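Local coordinates for GCN5-related N-acetyltransferase (PDB 4IUS), which probably transfers an acyl group, most likely acetyl from acetyl-CoA, to an acceptor, as other members of the GNAT family do, at residues A[104-109]-A[245-250]; A[124-129]-A[165-170]; A[132-137]-A[161-166]; A[138-143]-A[173-178]; A[186-191]-A[223-228]. The protein carries 1 engineered substitution. All blocks are in the same frame, centred on the assembly; numbering follows the deposited sequence.

How the contacts relate
All five contacts reach the same mixed sheet and describe its path from near one end to the other. Contact 1 joins strands 99-109 and 242-251, and along the chain its loop encloses the other four. Contact 5, about 10 Å away between centres, is bonded to it through strands 99-109 and 222-225. Beyond strand 185-193, contacts 4, 3 and 2 follow towards the outermost strand 123-127, with contact 2 about 29 Å from contact 1 between centres. Contacts 3 and 4 share helix 131-141, which packs on strands 161-168 and 171-179; contacts 2 and 3 share Leu165 and Ile166. Contacts 2 to 5 thus trace the GNAT core, and contact 1 ties the chain's C-terminal strand to it.

Contact 1: A[104-109]-A[245-250]; sequences PPLLAV and ATAVHL
A chi1 of -67° sets His249 CG anti to the carbonyl carbon, and the imidazole beyond it presents one face to Pro104 CG; in Leu106 a chi1 of -60° sets CG near Ala247 N, and CD2 beyond it meets Ala247 CB. Pro104 CG stands over that face of the imidazole, offset toward the rim, in a CH-pi contact of 4.0 Å to the centroid of the His249 ring; CE1 is the nearest ring atom. His249 ND1 is hydrogen-bonded to the backbone O of Arg261, which would fix the rotation of the imidazole and ties the last residue of the chain to this sheet. Leu106 CD2 rests on Ala247 CB at 3.7 Å, and the CB atoms of Leu106 and Ala245 meet at 4.1 Å.

The backbone frame is an antiparallel pairing of strand 99-109 with strand 242-251, a strand that runs between 99-109 and 78-82 in the mixed sheet. Leu106 and Ala245 form a hydrogen-bonded pair: Leu106 N reaches Ala245 O at 2.9 Å in an almost straight bond, and Ala245 N returns a longer one of 3.3 Å to Leu106 O. Pro105 and Thr246 make the adjoining non-hydrogen-bonded pair. Next along, Ala247 N bonds to Pro104 O at 2.9 Å. The reciprocal bond is missing, since Pro104 N, 3.5 Å from Ala247 O, has no hydrogen to give. Thr246 turns its hydroxyl away to Glu84, to which OG1 is hydrogen-bonded.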
# COMPACT_ATOMS: atom_id res chain seq x y z
N PRO A 104 6.10 8.82 -4.22
CA PRO A 104 6.94 7.70 -3.75
C PRO A 104 7.17 6.65 -4.81
O PRO A 104 6.31 6.38 -5.64
CB PRO A 104 6.16 7.13 -2.59
CG PRO A 104 4.86 7.84 -2.53
CD PRO A 104 4.79 8.87 -3.56
N PRO A 105 8.32 5.98 -4.75
CA PRO A 105 8.58 4.94 -5.72
C PRO A 105 7.82 3.67 -5.39
O PRO A 105 7.70 3.33 -4.20
CB PRO A 105 10.10 4.76 -5.62
CG PRO A 105 10.37 5.09 -4.17
CD PRO A 105 9.41 6.18 -3.83
N LEU A 106 7.42 2.95 -6.41
CA LEU A 106 6.85 1.64 -6.24
C LEU A 106 7.90 0.63 -6.70
O LEU A 106 8.33 0.64 -7.85
CB LEU A 106 5.57 1.44 -7.05
CG LEU A 106 4.41 2.37 -6.73
CD1 LEU A 106 3.15 1.77 -7.36
CD2 LEU A 106 4.24 2.57 -5.22
N LEU A 107 8.32 -0.20 -5.75
CA LEU A 107 9.30 -1.25 -5.97
C LEU A 107 8.57 -2.57 -6.08
O LEU A 107 7.55 -2.78 -5.43
CB LEU A 107 10.28 -1.34 -4.82
CG LEU A 107 10.99 -0.04 -4.32
CD1 LEU A 107 12.02 -0.35 -3.22
CD2 LEU A 107 11.54 0.84 -5.39
N ALA A 108 9.02 -3.45 -6.96
CA ALA A 108 8.31 -4.70 -7.19
C ALA A 108 9.26 -5.88 -7.33
O ALA A 108 10.42 -5.70 -7.71
CB ALA A 108 7.34 -4.63 -8.38
N VAL A 109 8.74 -7.08 -7.11
CA VAL A 109 9.53 -8.29 -7.24
C VAL A 109 8.57 -9.44 -7.63
O VAL A 109 7.38 -9.47 -7.27
CB VAL A 109 10.30 -8.65 -5.93
CG1 VAL A 109 9.35 -9.13 -4.80
CG2 VAL A 109 11.39 -9.70 -6.22
N ALA A 245 7.61 1.75 -10.87
CA ALA A 245 6.57 2.74 -11.14
C ALA A 245 6.69 3.87 -10.15
O ALA A 245 7.47 3.82 -9.20
CB ALA A 245 5.16 2.09 -11.10
N THR A 246 5.90 4.90 -10.36
CA THR A 246 5.93 6.12 -9.56
C THR A 246 4.54 6.35 -9.04
O THR A 246 3.62 6.59 -9.81
CB THR A 246 6.31 7.35 -10.45
OG1 THR A 246 7.48 7.07 -11.22
CG2 THR A 246 6.52 8.60 -9.61
N ALA A 247 4.34 6.29 -7.72
CA ALA A 247 3.08 6.67 -7.12
C ALA A 247 3.03 8.19 -7.03
O ALA A 247 4.05 8.87 -7.03
CB ALA A 247 2.94 6.02 -5.75
N VAL A 248 1.82 8.71 -6.94
CA VAL A 248 1.61 10.15 -6.74
C VAL A 248 0.50 10.28 -5.69
O VAL A 248 -0.54 9.69 -5.85
CB VAL A 248 1.13 10.84 -8.03
CG1 VAL A 248 1.19 12.35 -7.78
CG2 VAL A 248 2.04 10.50 -9.24
N HIS A 249 0.80 10.97 -4.60
CA HIS A 249 -0.14 11.17 -3.49
C HIS A 249 -0.52 12.63 -3.48
O HIS A 249 0.34 13.50 -3.38
CB HIS A 249 0.49 10.77 -2.16
CG HIS A 249 0.79 9.31 -2.03
ND1 HIS A 249 1.25 8.77 -0.88
CD2 HIS A 249 0.55 8.26 -2.89
CE1 HIS A 249 1.39 7.44 -1.06
NE2 HIS A 249 0.97 7.12 -2.28
N LEU A 250 -1.81 12.89 -3.61
CA LEU A 250 -2.38 14.23 -3.70
C LEU A 250 -3.39 14.47 -2.58
O LEU A 250 -4.13 13.55 -2.20
CB LEU A 250 -3.12 14.43 -5.03
CG LEU A 250 -2.31 14.15 -6.30
CD1 LEU A 250 -2.53 12.76 -6.90
CD2 LEU A 250 -2.62 15.24 -7.33

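Contact 2: A[124-129]-A[165-170]; sequences TAAVVA and LIRMDG
Thr124 and Arg167 face each other as a hydrogen-bonded pair, with Thr124 N bonded to Arg167 O at 2.9 Å and Arg167 N to Thr124 O. A second such pair, Ala126 with Leu165, is held by bonds of 3.0 Å from each N to the opposite O. Between them Ala125 and Ile166 form a non-hydrogen-bonded pair, in which Ala125 CA lies 3.4 Å from Leu165 O as a CA-H...O contact.

This ladder joins the outermost strand 123-127 to strand 161-168, the first antiparallel pairing of the GNAT core in chain order. One polar side-chain bond adds to it: in the conformer described, Arg167 NE donates to Thr124 OG1 at 2.9 Å, the hydroxyl lying at the edge of the guanidinium and only 2° from its plane. Thr124 carries OG1 in the crowded position between backbone N and carbonyl carbon (chi1 63°), and the arginine chain, bent at chi2 and chi3, comes round to it. A water also bonds to Thr124 OG1 at 2.8 Å and accepts from Gly170 N, linking the strand end to the following turn.

Apolar contacts lie on both faces. Ala125 CB meets Ile166 CD1 at 3.7 Å, and on the other face Val128 CG2 touches Leu165 CG.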
# COMPACT_ATOMS: atom_id res chain seq x y z
N THR A 124 14.26 -15.95 14.30
CA THR A 124 13.36 -16.89 13.67
C THR A 124 12.19 -16.11 13.06
O THR A 124 12.02 -14.92 13.32
CB THR A 124 12.86 -17.94 14.70
OG1 THR A 124 12.10 -17.27 15.74
CG2 THR A 124 14.01 -18.73 15.35
N ALA A 125 11.36 -16.78 12.30
CA ALA A 125 10.18 -16.17 11.70
C ALA A 125 8.98 -17.07 11.84
O ALA A 125 9.13 -18.30 11.81
CB ALA A 125 10.39 -15.90 10.23
N ALA A 126 7.81 -16.47 11.94
CA ALA A 126 6.57 -17.20 11.96
C ALA A 126 5.47 -16.35 11.34
O ALA A 126 5.32 -15.18 11.66
CB ALA A 126 6.18 -17.54 13.40
N VAL A 127 4.61 -16.95 10.53
CA VAL A 127 3.42 -16.32 10.03
C VAL A 127 2.48 -16.03 11.21
O VAL A 127 2.33 -16.84 12.13
CB VAL A 127 2.72 -17.23 9.00
CG1 VAL A 127 2.07 -18.42 9.69
CG2 VAL A 127 1.72 -16.44 8.18
N VAL A 128 1.82 -14.88 11.19
CA VAL A 128 0.80 -14.54 12.19
C VAL A 128 -0.37 -15.50 12.08
O VAL A 128 -0.90 -15.72 10.99
CB VAL A 128 0.32 -13.10 11.99
CG1 VAL A 128 -0.95 -12.82 12.75
CG2 VAL A 128 1.41 -12.15 12.41
N ALA A 129 -0.75 -16.12 13.20
CA ALA A 129 -1.75 -17.17 13.26
C ALA A 129 -2.75 -16.96 14.39
O ALA A 129 -3.46 -17.91 14.76
CB ALA A 129 -1.06 -18.51 13.37
N LEU A 165 5.82 -12.28 11.89
CA LEU A 165 6.65 -11.77 12.97
C LEU A 165 8.03 -12.39 12.87
O LEU A 165 8.18 -13.62 12.72
CB LEU A 165 6.02 -12.12 14.33
CG LEU A 165 4.70 -11.38 14.63
CD1 LEU A 165 4.05 -11.94 15.89
CD2 LEU A 165 4.89 -9.87 14.75
N ILE A 166 9.02 -11.54 12.99
CA ILE A 166 10.42 -11.93 13.16
C ILE A 166 10.70 -11.86 14.66
O ILE A 166 10.39 -10.84 15.30
CB ILE A 166 11.37 -10.99 12.40
CG1 ILE A 166 11.06 -10.94 10.93
CG2 ILE A 166 12.83 -11.31 12.68
CD1 ILE A 166 11.21 -12.25 10.24
N ARG A 167 11.24 -12.94 15.22
CA ARG A 167 11.47 -13.04 16.64
C ARG A 167 12.95 -13.15 16.93
O ARG A 167 13.69 -13.77 16.18
CB ARG A 167 10.75 -14.24 17.19
CG ARG A 167 9.28 -14.32 16.76
CD ARG A 167 8.99 -15.47 15.81
NE ARG A 167 9.37 -16.69 16.52
CZ ARG A 167 8.66 -17.25 17.49
NH1 ARG A 167 9.15 -18.26 18.21
NH2 ARG A 167 7.43 -16.80 17.73
N MSE A 168 13.34 -12.54 18.03
CA MSE A 168 14.68 -12.68 18.56
C MSE A 168 14.57 -13.39 19.91
O MSE A 168 13.86 -12.90 20.81
CB MSE A 168 15.31 -11.29 18.68
CG MSE A 168 16.70 -11.28 19.26
SE MSE A 168 18.07 -12.13 18.20
CE MSE A 168 18.44 -10.63 17.02
N ASP A 169 15.20 -14.53 20.02
CA ASP A 169 15.09 -15.34 21.22
C ASP A 169 13.60 -15.48 21.62
O ASP A 169 13.26 -15.45 22.81
CB ASP A 169 15.95 -14.76 22.34
CG ASP A 169 17.41 -14.76 22.01
OD1 ASP A 169 17.88 -15.73 21.35
OD2 ASP A 169 18.07 -13.80 22.39
N GLY A 170 12.75 -15.72 20.62
CA GLY A 170 11.34 -16.02 20.88
C GLY A 170 10.40 -14.84 21.09
O GLY A 170 9.20 -15.00 21.25
O HOH W 1 13.65 -16.51 17.92

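Contact 3: A[132-137]-A[161-166]; sequences EEQEAA and GGAVLI
Leu165 carries most of this contact, its two methyl groups meeting residues one helical turn apart. Leu165 CD1 lies against Glu133, 3.8 Å from its carbonyl O and 4.0 Å from its CB; Leu165 CD2 reaches Ala137, 3.9 Å from CA and 4.0 Å from CB. Ala136 CB adds a looser touch on Leu165 CD1 at 4.4 Å. Glu133 meets the methyl with CB and CG, while its carboxylate is engaged at Ala129 N. Further along the strand, Ala163 CB meets Gln134 OE1 at 3.6 Å, a simple packing contact.

In the next shell, polar groups hold the helical residues in place. Glu133 O, against which CD1 rests, accepts the hydrogen bond of Ala137 N within the helix at 2.9 Å. The bond from Ala129 N to Glu133 OE1 draws the carboxylate back to the start of the helix, and Glu133 N is itself bonded to Ser130 OG. A bend at chi2 (60°) turns the Gln134 chain after CG; NE2 is bonded to Asn138 OD1, which would steady the amide whose oxygen meets Ala163.

The helix segment 132-137 runs across the strand segment 161-166 at 73°, their axes 8.6 Å apart at closest approach. Ala163 and Leu165 point to this helix, as does Thr175 of the adjacent strand 171-179, which touches both Leu165 and Ala137. Val164 and Ile166 point to the other face of the sheet, where helix 202-216 packs against them, so the strand is sandwiched between two helices, in keeping with the GNAT alpha/beta fold.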
# COMPACT_ATOMS: atom_id res chain seq x y z
N GLU A 132 -3.91 -12.27 18.73
CA GLU A 132 -2.90 -11.68 19.59
C GLU A 132 -1.59 -11.47 18.83
O GLU A 132 -0.91 -10.46 19.05
CB GLU A 132 -2.68 -12.51 20.85
CG GLU A 132 -3.89 -12.57 21.75
CD GLU A 132 -5.01 -13.50 21.27
OE1 GLU A 132 -4.79 -14.41 20.40
OE2 GLU A 132 -6.14 -13.31 21.78
N GLU A 133 -1.23 -12.36 17.90
CA GLU A 133 -0.03 -12.13 17.08
C GLU A 133 -0.25 -10.96 16.14
O GLU A 133 0.67 -10.19 15.91
CB GLU A 133 0.37 -13.41 16.33
CG GLU A 133 0.99 -14.44 17.24
CD GLU A 133 1.07 -15.83 16.69
OE1 GLU A 133 1.06 -16.04 15.49
OE2 GLU A 133 1.13 -16.74 17.54
N GLN A 134 -1.48 -10.80 15.61
CA GLN A 134 -1.76 -9.64 14.76
C GLN A 134 -1.67 -8.35 15.57
O GLN A 134 -1.22 -7.35 15.08
CB GLN A 134 -3.10 -9.80 14.05
CG GLN A 134 -3.39 -8.72 13.04
CD GLN A 134 -2.35 -8.65 11.92
OE1 GLN A 134 -2.03 -9.69 11.32
NE2 GLN A 134 -1.79 -7.47 11.65
N GLU A 135 -2.12 -8.39 16.81
CA GLU A 135 -2.02 -7.25 17.70
C GLU A 135 -0.59 -6.88 17.96
O GLU A 135 -0.22 -5.69 17.93
CB GLU A 135 -2.76 -7.51 19.01
CG GLU A 135 -4.28 -7.59 18.87
CD GLU A 135 -4.98 -8.14 20.13
OE1 GLU A 135 -4.30 -8.58 21.13
OE2 GLU A 135 -6.21 -8.16 20.10
N ALA A 136 0.27 -7.88 18.11
CA ALA A 136 1.70 -7.62 18.26
C ALA A 136 2.26 -7.00 17.00
O ALA A 136 3.04 -6.04 17.07
CB ALA A 136 2.46 -8.89 18.60
N ALA A 137 1.90 -7.53 15.84
CA ALA A 137 2.34 -6.97 14.55
C ALA A 137 1.95 -5.51 14.42
O ALA A 137 2.77 -4.65 14.09
CB ALA A 137 1.79 -7.77 13.38
N GLY A 161 -4.78 -11.95 2.67
CA GLY A 161 -3.81 -11.13 3.36
C GLY A 161 -3.19 -11.89 4.51
O GLY A 161 -3.70 -12.92 4.97
N GLY A 162 -2.14 -11.34 5.08
CA GLY A 162 -1.52 -11.92 6.23
C GLY A 162 -0.38 -11.07 6.74
O GLY A 162 -0.10 -10.00 6.22
N ALA A 163 0.29 -11.57 7.76
CA ALA A 163 1.42 -10.88 8.34
C ALA A 163 2.40 -11.89 8.89
O ALA A 163 2.06 -13.05 9.07
CB ALA A 163 0.99 -9.85 9.39
N VAL A 164 3.60 -11.40 9.22
CA VAL A 164 4.66 -12.23 9.79
C VAL A 164 5.28 -11.50 10.99
O VAL A 164 5.26 -10.28 11.04
CB VAL A 164 5.75 -12.59 8.74
CG1 VAL A 164 5.11 -13.21 7.50
CG2 VAL A 164 6.66 -11.41 8.42
N LEU A 165 5.82 -12.28 11.89
CA LEU A 165 6.65 -11.77 12.97
C LEU A 165 8.03 -12.39 12.87
O LEU A 165 8.18 -13.62 12.72
CB LEU A 165 6.02 -12.12 14.33
CG LEU A 165 4.70 -11.38 14.63
CD1 LEU A 165 4.05 -11.94 15.89
CD2 LEU A 165 4.89 -9.87 14.75
N ILE A 166 9.02 -11.54 12.99
CA ILE A 166 10.42 -11.93 13.16
C ILE A 166 10.70 -11.86 14.66
O ILE A 166 10.39 -10.84 15.30
CB ILE A 166 11.37 -10.99 12.40
CG1 ILE A 166 11.06 -10.94 10.93
CG2 ILE A 166 12.83 -11.31 12.68
CD1 ILE A 166 11.21 -12.25 10.24

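Contact 4: A[138-143]-A[173-178]; sequences NAIAGD and VATAAW
A classic beta bulge, in which Val173 and Ala174 both face Ile166, lies beneath the last turn of helix 131-141 in the GNAT core, and Ile140 sits on it. The CG2 branch of Ile140 does much of the touching: it lies 4.0 Å from Val173 O, equally far from Ala174 CA, and 3.9 Å from Thr175 CG2. The Ile140 CD1 end reaches over the bulge, 4.1 Å from Ala174 N. Thr175 meets the helix with its methyl because OG1 is anti to the backbone N (chi1 -171°), which puts CG2 between backbone N and carbonyl carbon. That methyl also touches Ala141 CB at 3.9 Å, while the buried hydroxyl is hydrogen-bonded to Val164 O on the neighbouring strand. An alanine in place of Ile140 would probably open a gap above Val173 and Ala174 and leave the Thr175 methyl with less to pack against, since the atoms beyond CB make the contacts to the bulge. Ile140 also touches Leu165 on strand 161-168 and Leu194, in the loop after strand 185-193. Between these two segments the contact is van der Waals packing, partly against backbone atoms of the bulge, while the Thr175 hydroxyl is spent within the sheet.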
# COMPACT_ATOMS: atom_id res chain seq x y z
N ASN A 138 0.70 -5.19 14.73
CA ASN A 138 0.22 -3.81 14.61
C ASN A 138 0.95 -2.89 15.59
O ASN A 138 1.27 -1.75 15.23
CB ASN A 138 -1.28 -3.73 14.85
CG ASN A 138 -2.09 -4.38 13.76
OD1 ASN A 138 -1.57 -4.67 12.65
ND2 ASN A 138 -3.39 -4.61 14.02
N ALA A 139 1.23 -3.37 16.79
CA ALA A 139 1.94 -2.59 17.79
C ALA A 139 3.37 -2.33 17.34
O ALA A 139 3.89 -1.21 17.55
CB ALA A 139 1.92 -3.28 19.14
N ILE A 140 4.06 -3.32 16.76
CA ILE A 140 5.45 -3.13 16.33
C ILE A 140 5.52 -2.12 15.20
O ILE A 140 6.38 -1.24 15.23
CB ILE A 140 6.12 -4.46 15.95
CG1 ILE A 140 6.22 -5.39 17.16
CG2 ILE A 140 7.43 -4.21 15.22
CD1 ILE A 140 6.50 -6.84 16.78
N ALA A 141 4.61 -2.22 14.23
CA ALA A 141 4.55 -1.30 13.07
C ALA A 141 3.90 0.05 13.39
O ALA A 141 3.99 0.93 12.59
CB ALA A 141 3.77 -1.96 11.96
N GLY A 142 3.29 0.21 14.55
CA GLY A 142 2.27 1.22 14.79
C GLY A 142 2.52 2.68 14.60
O GLY A 142 1.58 3.44 14.34
N ASP A 143 3.75 3.11 14.85
CA ASP A 143 4.10 4.53 14.74
C ASP A 143 4.54 4.89 13.31
O ASP A 143 4.67 6.07 12.97
CB ASP A 143 5.14 4.93 15.81
CG ASP A 143 6.45 4.13 15.74
OD1 ASP A 143 6.45 2.97 15.26
OD2 ASP A 143 7.49 4.67 16.19
N VAL A 173 10.06 -8.93 17.36
CA VAL A 173 10.80 -7.68 17.25
C VAL A 173 10.65 -6.93 15.92
O VAL A 173 11.05 -5.78 15.82
CB VAL A 173 12.30 -7.82 17.58
CG1 VAL A 173 12.51 -8.30 19.02
CG2 VAL A 173 12.99 -8.77 16.60
N ALA A 174 10.09 -7.61 14.91
CA ALA A 174 9.90 -6.97 13.60
C ALA A 174 8.74 -7.65 12.92
O ALA A 174 8.35 -8.76 13.27
CB ALA A 174 11.14 -7.02 12.72
N THR A 175 8.17 -6.94 11.94
CA THR A 175 6.97 -7.42 11.30
C THR A 175 6.86 -6.87 9.87
O THR A 175 7.49 -5.87 9.53
CB THR A 175 5.72 -6.98 12.12
OG1 THR A 175 4.55 -7.63 11.60
CG2 THR A 175 5.47 -5.50 12.13
N ALA A 176 6.04 -7.52 9.06
CA ALA A 176 5.62 -7.06 7.73
C ALA A 176 4.33 -7.80 7.38
O ALA A 176 4.05 -8.84 7.95
CB ALA A 176 6.70 -7.33 6.67
N ALA A 177 3.57 -7.23 6.47
CA ALA A 177 2.26 -7.79 6.11
C ALA A 177 2.10 -7.75 4.60
O ALA A 177 2.80 -6.98 3.90
CB ALA A 177 1.18 -6.93 6.76
N TRP A 178 1.16 -8.56 4.11
CA TRP A 178 0.78 -8.50 2.71
C TRP A 178 -0.74 -8.34 2.61
O TRP A 178 -1.49 -8.86 3.42
CB TRP A 178 1.26 -9.75 1.93
CG TRP A 178 0.59 -11.07 2.24
CD1 TRP A 178 -0.46 -11.64 1.58
CD2 TRP A 178 1.00 -12.04 3.25
NE1 TRP A 178 -0.76 -12.84 2.11
CE2 TRP A 178 0.09 -13.13 3.15
CE3 TRP A 178 1.96 -12.06 4.26
CZ2 TRP A 178 0.17 -14.23 3.99
CZ3 TRP A 178 2.04 -13.19 5.09
CH2 TRP A 178 1.14 -14.23 4.96

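Contact 5: A[186-191]-A[223-228]; sequences TEVAGV and AWLTPG. With EDO (1,2-ethanediol), chain E.
Trp224 and Glu187 form a parallel strand pair whose side chains lie one over the other. Backbone bonds set the register: Trp224 N donates to Thr186 O at 3.1 Å, and Val188 N to Trp224 O at 2.9 Å. Two CA-H...O contacts of 3.3 Å, Ala223 CA to Thr186 O and Glu187 CA to Trp224 O, accompany them.

Over one face of the indole lies the extended chain of Glu187, whose CG is anti to the backbone N (chi1 -177°). Glu187 CG stands 3.6 Å from the centroid of the Trp224 six-membered ring in a CH-pi contact, and Glu187 CD comes to 3.3 Å from Trp224 CH2, with the carboxylate tilted only 12° from the ring plane. An alanine at Trp224 would probably leave the Glu187 side chain without the flat surface it lies on and freer to turn.

Polar partners lie at the margins. The indole NE1 donates at the ring edge to O1 of an ethanediol, probably from the crystallisation liquor. A water takes the hydrogen bond of Thr226 N and lies 2.7 Å from Glu187 OE2, bridging also to Val188 O.

Apolar contacts include Thr186 CG2 with Ala223 CB at 3.8 Å on the face under helix 202-216, and Val188 against Ala223 and Leu225.

Strand 185-193, helix 202-216 and strand 222-225 form a beta-alpha-beta unit. The segments 186-191 and 223-225 stand at 40° to each other, with the water bridging where the strands part. Such splaying of adjacent parallel strands is the hallmark of the GNAT fold, in whose relatives the opening receives the pantetheine arm of acetyl-CoA.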
# COMPACT_ATOMS: atom_id res chain seq x y z
N THR A 186 -0.06 -8.51 -4.80
CA THR A 186 -0.14 -8.13 -3.40
C THR A 186 0.76 -6.92 -3.15
O THR A 186 1.75 -6.76 -3.83
CB THR A 186 0.27 -9.30 -2.47
OG1 THR A 186 -0.03 -8.95 -1.10
CG2 THR A 186 1.75 -9.65 -2.58
N GLU A 187 0.39 -6.11 -2.17
CA GLU A 187 1.21 -5.07 -1.61
C GLU A 187 1.80 -5.55 -0.30
O GLU A 187 1.04 -6.01 0.56
CB GLU A 187 0.41 -3.79 -1.40
CG GLU A 187 1.31 -2.68 -0.86
CD GLU A 187 0.62 -1.40 -0.41
OE1 GLU A 187 -0.61 -1.37 -0.50
OE2 GLU A 187 1.34 -0.45 -0.00
N VAL A 188 3.10 -5.42 -0.13
CA VAL A 188 3.76 -5.67 1.14
C VAL A 188 3.87 -4.32 1.85
O VAL A 188 4.32 -3.32 1.26
CB VAL A 188 5.13 -6.35 0.96
CG1 VAL A 188 5.87 -6.45 2.27
CG2 VAL A 188 4.91 -7.75 0.37
N ALA A 189 3.41 -4.25 3.10
CA ALA A 189 3.31 -3.00 3.83
C ALA A 189 3.35 -3.34 5.31
O ALA A 189 3.60 -4.46 5.71
CB ALA A 189 2.02 -2.24 3.46
N GLY A 190 3.15 -2.36 6.15
CA GLY A 190 3.14 -2.62 7.58
C GLY A 190 4.48 -3.08 8.12
O GLY A 190 4.53 -3.81 9.10
N VAL A 191 5.58 -2.66 7.51
CA VAL A 191 6.89 -3.09 7.89
C VAL A 191 7.32 -2.26 9.10
O VAL A 191 7.21 -1.03 9.10
CB VAL A 191 7.94 -2.98 6.76
CG1 VAL A 191 9.32 -3.50 7.21
CG2 VAL A 191 7.46 -3.75 5.56
N ALA A 223 4.64 -8.86 -6.15
CA ALA A 223 4.55 -8.11 -4.90
C ALA A 223 5.14 -6.75 -5.14
O ALA A 223 6.14 -6.63 -5.82
CB ALA A 223 5.31 -8.82 -3.77
N TRP A 224 4.52 -5.71 -4.56
CA TRP A 224 5.05 -4.38 -4.63
C TRP A 224 4.99 -3.72 -3.28
O TRP A 224 4.22 -4.12 -2.41
CB TRP A 224 4.36 -3.52 -5.69
CG TRP A 224 2.94 -3.21 -5.40
CD1 TRP A 224 1.82 -3.98 -5.68
CD2 TRP A 224 2.44 -2.06 -4.69
NE1 TRP A 224 0.68 -3.37 -5.22
CE2 TRP A 224 0.99 -2.20 -4.63
CE3 TRP A 224 3.03 -0.93 -4.10
CZ2 TRP A 224 0.18 -1.23 -4.03
CZ3 TRP A 224 2.20 0.01 -3.47
CH2 TRP A 224 0.83 -0.13 -3.44
N LEU A 225 5.84 -2.73 -3.09
CA LEU A 225 5.84 -1.90 -1.89
C LEU A 225 6.33 -0.51 -2.19
O LEU A 225 6.92 -0.26 -3.24
CB LEU A 225 6.66 -2.50 -0.78
CG LEU A 225 8.13 -2.76 -1.01
CD1 LEU A 225 8.96 -1.47 -0.80
CD2 LEU A 225 8.65 -3.90 -0.12
N THR A 226 5.99 0.41 -1.30
CA THR A 226 6.61 1.69 -1.31
C THR A 226 7.44 1.86 -0.03
O THR A 226 7.01 1.45 1.03
CB THR A 226 5.58 2.80 -1.54
OG1 THR A 226 6.32 3.98 -1.79
CG2 THR A 226 4.68 3.03 -0.35
N PRO A 227 8.67 2.37 -0.13
CA PRO A 227 9.63 2.37 0.98
C PRO A 227 9.54 3.58 1.86
O PRO A 227 8.92 4.56 1.49
CB PRO A 227 10.99 2.42 0.25
CG PRO A 227 10.72 3.17 -0.98
CD PRO A 227 9.33 2.77 -1.38
N GLY A 228 10.22 3.49 3.01
CA GLY A 228 10.58 4.64 3.84
C GLY A 228 9.54 5.01 4.88
O GLY A 228 9.75 5.92 5.69
C1 EDO E . -2.72 -5.01 -3.75
O1 EDO E . -2.27 -3.99 -4.66
C2 EDO E . -3.85 -5.79 -4.42
O2 EDO E . -5.14 -5.29 -3.99
O HOH W 2 3.98 -0.63 0.73